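Local coordinates for titin heart isoform N2-B (Homo sapiens, PDB 2BK8), which forms an immunoglobulin-like domain of titin, the giant muscle protein, at the M-band, and probably serves as a structural module there, at residues V4-E15 with D84-V92; Q42-E50 with L60-D69. All coordinates share one frame; numbering follows the deposited sequence.

Contact 1: residues V4-E15 with D84-V92; sequences VSGQIMHAVGEE and DSSYAELFV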
loop_
_atom_site.group_PDB
_atom_site.type_symbol
_atom_site.label_atom_id
_atom_site.label_comp_id
_atom_site.label_asym_id
_atom_site.label_seq_id
_atom_site.Cartn_x
_atom_site.Cartn_y
_atom_site.Cartn_z
ATOM N N VAL A 4 -2.587 -15.100 -2.875
ATOM C CA VAL A 4 -2.247 -14.665 -1.523
ATOM C C VAL A 4 -1.459 -13.376 -1.655
ATOM O O VAL A 4 -0.509 -13.287 -2.446
ATOM C CB VAL A 4 -1.386 -15.703 -0.798
ATOM C CG1 VAL A 4 -0.883 -15.210 0.542
ATOM C CG2 VAL A 4 -2.173 -16.982 -0.585
ATOM N N SER A 5 -1.863 -12.358 -0.903
ATOM C CA SER A 5 -1.064 -11.157 -0.813
ATOM C C SER A 5 -0.027 -11.268 0.312
ATOM O O SER A 5 -0.367 -11.600 1.460
ATOM C CB SER A 5 -1.981 -9.941 -0.642
ATOM O OG SER A 5 -2.696 -10.013 0.583
ATOM N N GLY A 6 1.246 -10.999 -0.018
ATOM C CA GLY A 6 2.372 -11.129 0.946
ATOM C C GLY A 6 2.436 -10.084 2.066
ATOM O O GLY A 6 1.685 -9.105 2.052
ATOM N N GLN A 7 3.324 -10.291 3.049
ATOM C CA GLN A 7 3.465 -9.325 4.157
ATOM C C GLN A 7 4.104 -8.029 3.660
ATOM O O GLN A 7 5.000 -8.046 2.812
ATOM C CB GLN A 7 4.330 -9.881 5.304
ATOM C CG GLN A 7 3.899 -11.232 5.846
ATOM C CD GLN A 7 5.011 -11.909 6.612
ATOM O OE1 GLN A 7 6.039 -12.279 6.042
ATOM N NE2 GLN A 7 4.811 -12.087 7.902
ATOM N N ILE A 8 3.656 -6.917 4.239
ATOM C CA ILE A 8 4.164 -5.573 3.978
ATOM C C ILE A 8 4.779 -5.065 5.302
ATOM O O ILE A 8 4.185 -5.243 6.381
ATOM C CB ILE A 8 3.039 -4.632 3.526
ATOM C CG1 ILE A 8 2.331 -5.125 2.251
ATOM C CG2 ILE A 8 3.552 -3.188 3.307
ATOM C CD1 ILE A 8 1.019 -4.335 1.945
ATOM N N MET A 9 5.974 -4.467 5.223
ATOM C CA MET A 9 6.662 -3.929 6.421
ATOM C C MET A 9 6.235 -2.498 6.820
ATOM O O MET A 9 5.875 -1.667 5.956
ATOM C CB MET A 9 8.177 -3.939 6.217
ATOM C CG MET A 9 8.768 -5.234 5.714
ATOM S SD MET A 9 8.367 -6.660 6.761
ATOM C CE MET A 9 9.340 -6.385 8.242
ATOM N N HIS A 10 6.285 -2.205 8.122
ATOM C CA HIS A 10 5.964 -0.854 8.624
ATOM C C HIS A 10 7.068 0.099 8.157
ATOM O O HIS A 10 8.161 -0.374 7.786
ATOM C CB HIS A 10 5.864 -0.826 10.170
ATOM C CG HIS A 10 4.875 -1.807 10.747
ATOM N ND1 HIS A 10 3.570 -1.899 10.304
ATOM C CD2 HIS A 10 4.997 -2.705 11.753
ATOM C CE1 HIS A 10 2.943 -2.841 10.990
ATOM N NE2 HIS A 10 3.784 -3.344 11.878
ATOM N N ALA A 11 6.797 1.412 8.244
ATOM C CA ALA A 11 7.775 2.488 7.958
ATOM C C ALA A 11 7.609 3.728 8.856
ATOM O O ALA A 11 6.488 4.042 9.285
ATOM C CB ALA A 11 7.660 2.899 6.480
ATOM N N VAL A 12 8.722 4.408 9.125
ATOM C CA VAL A 12 8.733 5.758 9.745
ATOM C C VAL A 12 8.911 6.793 8.631
ATOM O O VAL A 12 9.851 6.698 7.833
ATOM C CB VAL A 12 9.854 5.923 10.781
ATOM C CG1 VAL A 12 9.952 7.404 11.264
ATOM C CG2 VAL A 12 9.637 5.021 11.987
ATOM N N GLY A 13 8.033 7.787 8.604
ATOM C CA GLY A 13 8.121 8.863 7.611
ATOM C C GLY A 13 8.554 10.123 8.332
ATOM O O GLY A 13 8.053 10.421 9.418
ATOM N N GLU A 14 9.506 10.837 7.741
ATOM C CA GLU A 14 9.893 12.145 8.254
ATOM C C GLU A 14 9.181 13.242 7.464
ATOM O O GLU A 14 9.031 13.123 6.244
ATOM C CB GLU A 14 11.403 12.363 8.151
ATOM C CG GLU A 14 12.225 11.444 9.025
ATOM C CD GLU A 14 13.697 11.789 8.994
ATOM O OE1 GLU A 14 14.036 12.980 8.804
ATOM O OE2 GLU A 14 14.519 10.869 9.174
ATOM N N GLU A 15 8.788 14.320 8.148
ATOM C CA GLU A 15 8.043 15.403 7.488
ATOM C C GLU A 15 8.790 15.896 6.245
ATOM O O GLU A 15 9.991 16.151 6.310
ATOM C CB GLU A 15 7.778 16.561 8.452
ATOM C CG GLU A 15 6.533 16.352 9.322
ATOM C CD GLU A 15 6.413 17.360 10.449
ATOM O OE1 GLU A 15 6.964 18.487 10.314
ATOM O OE2 GLU A 15 5.768 17.037 11.475
ATOM N N ASP A 84 -7.748 -10.950 -1.461
ATOM C CA ASP A 84 -6.932 -10.943 -0.234
ATOM C C ASP A 84 -6.431 -9.508 0.009
ATOM O O ASP A 84 -6.369 -8.687 -0.927
ATOM C CB ASP A 84 -5.738 -11.909 -0.385
ATOM C CG ASP A 84 -5.053 -12.283 0.966
ATOM O OD1 ASP A 84 -5.549 -11.963 2.071
ATOM O OD2 ASP A 84 -4.012 -12.971 0.911
ATOM N N SER A 85 -6.074 -9.202 1.256
ATOM C CA SER A 85 -5.492 -7.878 1.591
ATOM C C SER A 85 -4.342 -8.047 2.592
ATOM O O SER A 85 -4.348 -9.006 3.406
ATOM C CB SER A 85 -6.560 -6.984 2.247
ATOM O OG SER A 85 -7.642 -6.671 1.378
ATOM N N SER A 86 -3.430 -7.060 2.592
ATOM C CA SER A 86 -2.292 -7.016 3.510
ATOM C C SER A 86 -2.204 -5.572 4.027
ATOM O O SER A 86 -2.649 -4.668 3.329
ATOM C CB SER A 86 -1.020 -7.499 2.780
ATOM O OG SER A 86 -1.087 -8.920 2.547
ATOM N N TYR A 87 -1.695 -5.399 5.254
ATOM C CA TYR A 87 -1.753 -4.107 5.976
ATOM C C TYR A 87 -0.381 -3.716 6.549
ATOM O O TYR A 87 0.420 -4.592 6.870
ATOM C CB TYR A 87 -2.780 -4.224 7.118
ATOM C CG TYR A 87 -4.205 -4.491 6.672
ATOM C CD1 TYR A 87 -5.097 -3.453 6.460
ATOM C CD2 TYR A 87 -4.668 -5.799 6.486
ATOM C CE1 TYR A 87 -6.416 -3.694 6.057
ATOM C CE2 TYR A 87 -5.999 -6.054 6.086
ATOM C CZ TYR A 87 -6.860 -4.984 5.871
ATOM O OH TYR A 87 -8.171 -5.170 5.484
ATOM N N ALA A 88 -0.108 -2.403 6.678
ATOM C CA ALA A 88 1.076 -1.939 7.416
ATOM C C ALA A 88 0.881 -0.497 7.903
ATOM O O ALA A 88 -0.021 0.188 7.424
ATOM C CB ALA A 88 2.332 -2.062 6.532
ATOM N N GLU A 89 1.711 -0.064 8.858
ATOM C CA GLU A 89 1.573 1.238 9.499
ATOM C C GLU A 89 2.598 2.224 8.938
ATOM O O GLU A 89 3.697 1.810 8.481
ATOM C CB GLU A 89 1.806 1.090 11.004
ATOM C CG GLU A 89 0.846 0.090 11.656
ATOM C CD GLU A 89 -0.571 0.630 11.647
ATOM O OE1 GLU A 89 -0.830 1.665 12.288
ATOM O OE2 GLU A 89 -1.429 0.038 10.967
ATOM N N LEU A 90 2.269 3.513 9.027
ATOM C CA LEU A 90 3.209 4.614 8.796
ATOM C C LEU A 90 3.221 5.404 10.110
ATOM O O LEU A 90 2.149 5.820 10.592
ATOM C CB LEU A 90 2.736 5.520 7.637
ATOM C CG LEU A 90 3.725 6.531 7.041
ATOM C CD1 LEU A 90 3.225 7.042 5.663
ATOM C CD2 LEU A 90 3.975 7.681 7.984
ATOM N N PHE A 91 4.393 5.526 10.726
ATOM C CA PHE A 91 4.578 6.323 11.955
ATOM C C PHE A 91 5.301 7.644 11.623
ATOM O O PHE A 91 6.378 7.618 11.041
ATOM C CB PHE A 91 5.392 5.558 13.019
ATOM C CG PHE A 91 5.024 4.090 13.157
ATOM C CD1 PHE A 91 3.845 3.696 13.804
ATOM C CD2 PHE A 91 5.890 3.108 12.688
ATOM C CE1 PHE A 91 3.520 2.334 13.924
ATOM C CE2 PHE A 91 5.575 1.746 12.810
ATOM C CZ PHE A 91 4.397 1.364 13.435
ATOM N N VAL A 92 4.692 8.769 12.013
ATOM C CA VAL A 92 5.315 10.119 11.999
ATOM C C VAL A 92 5.570 10.662 13.425
ATOM O O VAL A 92 4.681 10.611 14.285
ATOM C CB VAL A 92 4.428 11.131 11.194
ATOM C CG1 VAL A 92 5.095 12.539 11.107
ATOM C CG2 VAL A 92 4.104 10.603 9.801
HETATM O O HOH W 1 -2.770 -11.419 3.213
HETATM O O HOH W 2 1.232 -7.332 6.012
#

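Contact 2: residues Q42-E50 with L60-D69; sequences QLENSEKYE and LYVKDITKLD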
loop_
_atom_site.group_PDB
_atom_site.type_symbol
_atom_site.label_atom_id
_atom_site.label_comp_id
_atom_site.label_asym_id
_atom_site.label_seq_id
_atom_site.Cartn_x
_atom_site.Cartn_y
_atom_site.Cartn_z
ATOM N N GLN A 42 -9.729 5.637 -0.566
ATOM C CA GLN A 42 -9.180 4.914 -1.727
ATOM C C GLN A 42 -8.121 5.796 -2.408
ATOM O O GLN A 42 -8.376 7.004 -2.645
ATOM C CB GLN A 42 -10.319 4.625 -2.704
ATOM C CG GLN A 42 -9.914 3.780 -3.908
ATOM C CD GLN A 42 -11.091 3.479 -4.817
ATOM O OE1 GLN A 42 -12.256 3.427 -4.382
ATOM N NE2 GLN A 42 -10.802 3.283 -6.100
ATOM N N LEU A 43 -6.965 5.201 -2.728
ATOM C CA LEU A 43 -5.827 5.951 -3.318
ATOM C C LEU A 43 -5.760 5.840 -4.836
ATOM O O LEU A 43 -6.187 4.842 -5.404
ATOM C CB LEU A 43 -4.472 5.515 -2.717
ATOM C CG LEU A 43 -4.379 5.476 -1.186
ATOM C CD1 LEU A 43 -2.965 5.235 -0.664
ATOM C CD2 LEU A 43 -4.983 6.804 -0.644
ATOM N N GLU A 44 -5.240 6.889 -5.485
ATOM C CA GLU A 44 -4.932 6.854 -6.911
ATOM C C GLU A 44 -3.660 7.651 -7.199
ATOM O O GLU A 44 -3.255 8.475 -6.382
ATOM C CB GLU A 44 -6.100 7.415 -7.732
ATOM C CG GLU A 44 -6.403 8.874 -7.461
ATOM C CD GLU A 44 -7.562 9.419 -8.287
ATOM O OE1 GLU A 44 -8.094 8.691 -9.148
ATOM O OE2 GLU A 44 -7.932 10.596 -8.070
ATOM N N ASN A 45 -3.043 7.420 -8.358
ATOM C CA ASN A 45 -1.928 8.266 -8.815
ATOM C C ASN A 45 -2.231 9.764 -8.865
ATOM O O ASN A 45 -3.255 10.170 -9.423
ATOM C CB ASN A 45 -1.427 7.777 -10.163
ATOM C CG ASN A 45 -0.432 6.664 -10.022
ATOM O OD1 ASN A 45 0.743 6.905 -9.731
ATOM N ND2 ASN A 45 -0.893 5.417 -10.211
ATOM N N SER A 46 -1.316 10.576 -8.322
ATOM C CA SER A 46 -1.531 12.003 -8.111
ATOM C C SER A 46 -0.194 12.663 -7.756
ATOM O O SER A 46 0.848 12.005 -7.772
ATOM C CB SER A 46 -2.509 12.187 -6.952
ATOM O OG SER A 46 -1.994 11.599 -5.768
ATOM N N GLU A 47 -0.227 13.945 -7.407
ATOM C CA GLU A 47 0.961 14.623 -6.895
ATOM C C GLU A 47 1.438 13.978 -5.584
ATOM O O GLU A 47 2.612 14.058 -5.239
ATOM C CB GLU A 47 0.679 16.113 -6.698
ATOM C CG GLU A 47 0.513 16.898 -8.004
ATOM C CD GLU A 47 0.200 18.373 -7.795
ATOM O OE1 GLU A 47 0.388 18.891 -6.662
ATOM O OE2 GLU A 47 -0.230 19.025 -8.776
ATOM N N LYS A 48 0.532 13.292 -4.890
ATOM C CA LYS A 48 0.829 12.719 -3.571
ATOM C C LYS A 48 1.305 11.252 -3.560
ATOM O O LYS A 48 2.163 10.906 -2.728
ATOM C CB LYS A 48 -0.397 12.882 -2.661
ATOM C CG LYS A 48 -0.275 12.325 -1.251
ATOM C CD LYS A 48 0.591 13.206 -0.354
ATOM C CE LYS A 48 0.686 12.670 1.079
ATOM N NZ LYS A 48 1.471 13.643 1.945
ATOM N N TYR A 49 0.713 10.387 -4.407
ATOM C CA TYR A 49 0.990 8.926 -4.419
ATOM C C TYR A 49 1.514 8.406 -5.769
ATOM O O TYR A 49 0.959 8.753 -6.818
ATOM C CB TYR A 49 -0.266 8.096 -4.040
ATOM C CG TYR A 49 -0.908 8.513 -2.744
ATOM C CD1 TYR A 49 -0.289 8.257 -1.523
ATOM C CD2 TYR A 49 -2.147 9.161 -2.737
ATOM C CE1 TYR A 49 -0.890 8.645 -0.312
ATOM C CE2 TYR A 49 -2.749 9.556 -1.530
ATOM C CZ TYR A 49 -2.110 9.309 -0.338
ATOM O OH TYR A 49 -2.700 9.669 0.858
ATOM N N GLU A 50 2.552 7.556 -5.732
ATOM C CA GLU A 50 3.115 6.957 -6.949
ATOM C C GLU A 50 2.854 5.453 -6.804
ATOM O O GLU A 50 3.429 4.813 -5.923
ATOM C CB GLU A 50 4.627 7.257 -7.112
ATOM C CG GLU A 50 5.231 6.853 -8.447
ATOM C CD GLU A 50 6.788 6.853 -8.476
ATOM O OE1 GLU A 50 7.431 7.580 -7.698
ATOM O OE2 GLU A 50 7.371 6.102 -9.296
ATOM N N LEU A 60 3.560 1.046 -3.508
ATOM C CA LEU A 60 3.019 2.357 -3.154
ATOM C C LEU A 60 4.118 3.259 -2.600
ATOM O O LEU A 60 4.757 2.950 -1.605
ATOM C CB LEU A 60 1.864 2.247 -2.118
ATOM C CG LEU A 60 1.441 3.596 -1.488
ATOM C CD1 LEU A 60 0.717 4.518 -2.498
ATOM C CD2 LEU A 60 0.541 3.347 -0.252
ATOM N N TYR A 61 4.328 4.399 -3.245
ATOM C CA TYR A 61 5.231 5.429 -2.731
ATOM C C TYR A 61 4.433 6.640 -2.265
ATOM O O TYR A 61 3.676 7.227 -3.045
ATOM C CB TYR A 61 6.229 5.849 -3.796
ATOM C CG TYR A 61 7.529 5.091 -3.756
ATOM C CD1 TYR A 61 7.594 3.793 -4.229
ATOM C CD2 TYR A 61 8.685 5.668 -3.248
ATOM C CE1 TYR A 61 8.779 3.081 -4.209
ATOM C CE2 TYR A 61 9.889 4.960 -3.212
ATOM C CZ TYR A 61 9.920 3.659 -3.689
ATOM O OH TYR A 61 11.095 2.920 -3.711
ATOM N N VAL A 62 4.614 7.004 -0.993
ATOM C CA VAL A 62 3.953 8.204 -0.409
ATOM C C VAL A 62 4.908 9.386 -0.297
ATOM O O VAL A 62 5.939 9.254 0.357
ATOM C CB VAL A 62 3.415 7.923 1.020
ATOM C CG1 VAL A 62 2.655 9.171 1.546
ATOM C CG2 VAL A 62 2.522 6.657 1.056
ATOM N N LYS A 63 4.556 10.529 -0.921
ATOM C CA LYS A 63 5.392 11.744 -1.033
ATOM C C LYS A 63 5.013 12.877 -0.068
ATOM O O LYS A 63 3.902 12.895 0.453
ATOM C CB LYS A 63 5.323 12.297 -2.463
ATOM C CG LYS A 63 6.107 11.503 -3.495
ATOM C CD LYS A 63 5.819 10.008 -3.400
ATOM C CE LYS A 63 7.117 9.254 -3.458
ATOM N NZ LYS A 63 6.886 7.842 -3.836
ATOM N N ASP A 64 5.919 13.853 0.091
ATOM C CA ASP A 64 5.688 15.068 0.890
ATOM C C ASP A 64 5.018 14.758 2.224
ATOM O O ASP A 64 3.921 15.219 2.504
ATOM C CB ASP A 64 4.848 16.100 0.108
ATOM C CG ASP A 64 5.531 16.597 -1.137
ATOM O OD1 ASP A 64 6.545 17.314 -1.011
ATOM O OD2 ASP A 64 5.028 16.311 -2.250
ATOM N N ILE A 65 5.661 13.939 3.047
ATOM C CA ILE A 65 5.013 13.432 4.277
ATOM C C ILE A 65 4.586 14.555 5.239
ATOM O O ILE A 65 5.298 15.596 5.393
ATOM C CB ILE A 65 5.912 12.338 4.980
ATOM C CG1 ILE A 65 5.917 11.029 4.150
ATOM C CG2 ILE A 65 5.545 12.186 6.498
ATOM C CD1 ILE A 65 4.655 10.224 4.218
ATOM N N THR A 66 3.394 14.415 5.832
ATOM C CA THR A 66 2.952 15.314 6.935
ATOM C C THR A 66 2.443 14.451 8.101
ATOM O O THR A 66 2.276 13.232 7.961
ATOM C CB THR A 66 1.789 16.315 6.543
ATOM O OG1 THR A 66 0.548 15.584 6.381
ATOM C CG2 THR A 66 2.119 17.106 5.276
ATOM N N LYS A 67 2.173 15.075 9.243
ATOM C CA LYS A 67 1.531 14.368 10.367
ATOM C C LYS A 67 0.214 13.664 9.978
ATOM O O LYS A 67 -0.127 12.625 10.555
ATOM C CB LYS A 67 1.323 15.317 11.562
ATOM C CG LYS A 67 2.635 15.644 12.308
ATOM C CD LYS A 67 2.354 16.429 13.585
ATOM C CE LYS A 67 3.620 16.776 14.321
ATOM N NZ LYS A 67 4.255 17.959 13.695
ATOM N N LEU A 68 -0.524 14.218 9.003
ATOM C CA LEU A 68 -1.789 13.597 8.528
ATOM C C LEU A 68 -1.624 12.173 8.013
ATOM O O LEU A 68 -2.580 11.406 8.008
ATOM C CB LEU A 68 -2.441 14.406 7.416
ATOM C CG LEU A 68 -3.011 15.777 7.787
ATOM C CD1 LEU A 68 -3.504 16.449 6.515
ATOM C CD2 LEU A 68 -4.158 15.699 8.806
ATOM N N ASP A 69 -0.409 11.846 7.564
ATOM C CA ASP A 69 -0.130 10.573 6.895
ATOM C C ASP A 69 0.063 9.382 7.840
ATOM O O ASP A 69 0.133 8.251 7.365
ATOM C CB ASP A 69 1.073 10.727 5.901
ATOM C CG ASP A 69 0.779 11.747 4.794
ATOM O OD1 ASP A 69 -0.352 11.730 4.221
ATOM O OD2 ASP A 69 1.657 12.603 4.518
HETATM O O HOH W 3 2.560 15.854 -2.678
HETATM O O HOH W 4 -1.154 9.482 2.934
#

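Contact 1: residues V4-E15 with D84-V92
Ser5 and Ser86 form the polar end of this pairing. Ser5 N donates to Asp84 OD2 at 2.9 Å, meeting that oxygen from above the carboxylate plane. A relay of hydroxyls follows: Ser5 OG donates to Ser86 OG (2.8 Å), which passes its own proton to Gly6 O (2.8 Å) from 47° out of the carbonyl plane. Ser86 OG sits beside its backbone N (chi1 -71°), between Ser5 OG and Gly6 O. A water spans the gap between Ile8 N and Tyr87 O.

Direct bonding resumes at His10, whose ring nitrogen ND1 accepts from Glu89 N at 3.0 Å and so carries no proton itself. Backbone bonds then alternate between the two strands: Ala11 N to Glu89 O, Phe91 N to Ala11 O (2.9 Å), Gly13 N to Phe91 O. This parallel register marks residues 11-13 as the A' strand beside the G strand of an I-set immunoglobulin domain; residues 4-5, the A strand, pair instead with strand 19-26, so the first strand changes sheets.

Ile8 CG2 meets Ala88 CB at 3.6 Å while CD1 extends over Ser86 CB, and Ile8 also packs on Cys23 and Cys75. At the surface the edge of Phe91 approaches the face of His10 in an offset edge-to-face pair, centroids 5.7 Å apart and planes at 64°; Val12 CG2 lies near the plane of the Phe91 ring, at its CD2 edge.

Contact 2: residues Q42-E50 with L60-D69
Tyr49 and Val62 are a non-hydrogen-bonded antiparallel pair, and Glu50 and Tyr61 the hydrogen-bonded pair next to it, with Glu50 N to Tyr61 O and Tyr61 N to Glu50 O both 2.9 Å; Lys63 N to Lys48 O continues the pattern. In immunoglobulin terms this is one end of the D-E hairpin.

Lys48 starts out away from residues 60-69, but a bend at chi2 (75°) turns the chain back, and NZ reaches Asp69 OD2 at 2.8 Å in a salt bridge. NZ also donates to Lys63 O at 2.9 Å and, weakly, to Asp64 O, so one ammonium ties the turn after the strand to the 3-10 segment 67-69. Asp69 OD2 is gripped twice, from opposite faces of the carboxylate plane: Lys48 NZ on the syn side, Thr66 N on the anti side.

The Tyr49 ring is sandwiched, with Lys48 CG 3.6 Å above one face and Leu43 CD1 4.0 Å above the other. Its CE1 touches Val62 CG1 at 4.0 Å, and Tyr49 OH is linked through a water to Asp69 OD1. Leu43 CD1 also meets Leu60 CD2, the two side chains crossing at about a right angle.

Asp69 O accepts from Tyr73 OH, the tyrosine corner that ties this turn to strand 71-78. Strand 57-62 bonds onward to strand 19-26, while Leu60 packs on Trp36 of strand 33-38 in the opposite sheet.

Contact 2 is nested within the chain loop that contact 1 closes, and the two centres lie about 13 Å apart. Contact 1 runs along a sandwich margin and involves both sheets; contact 2 lies at the edge of the four-stranded sheet, with the turn that leads to the opposite one. Each is partly buried, with core residues such as Ile8 and Leu90 in one and Leu60 and Val62 in the other. Their internal polar chemistry differs: contact 1 relies on hydroxyls, a carboxylate and a histidine nitrogen, contact 2 on a lysine-aspartate salt bridge. They meet where Glu15 OE2 forms a salt bridge with Lys67 NZ at 2.8 Å and Val92 packs against Thr66.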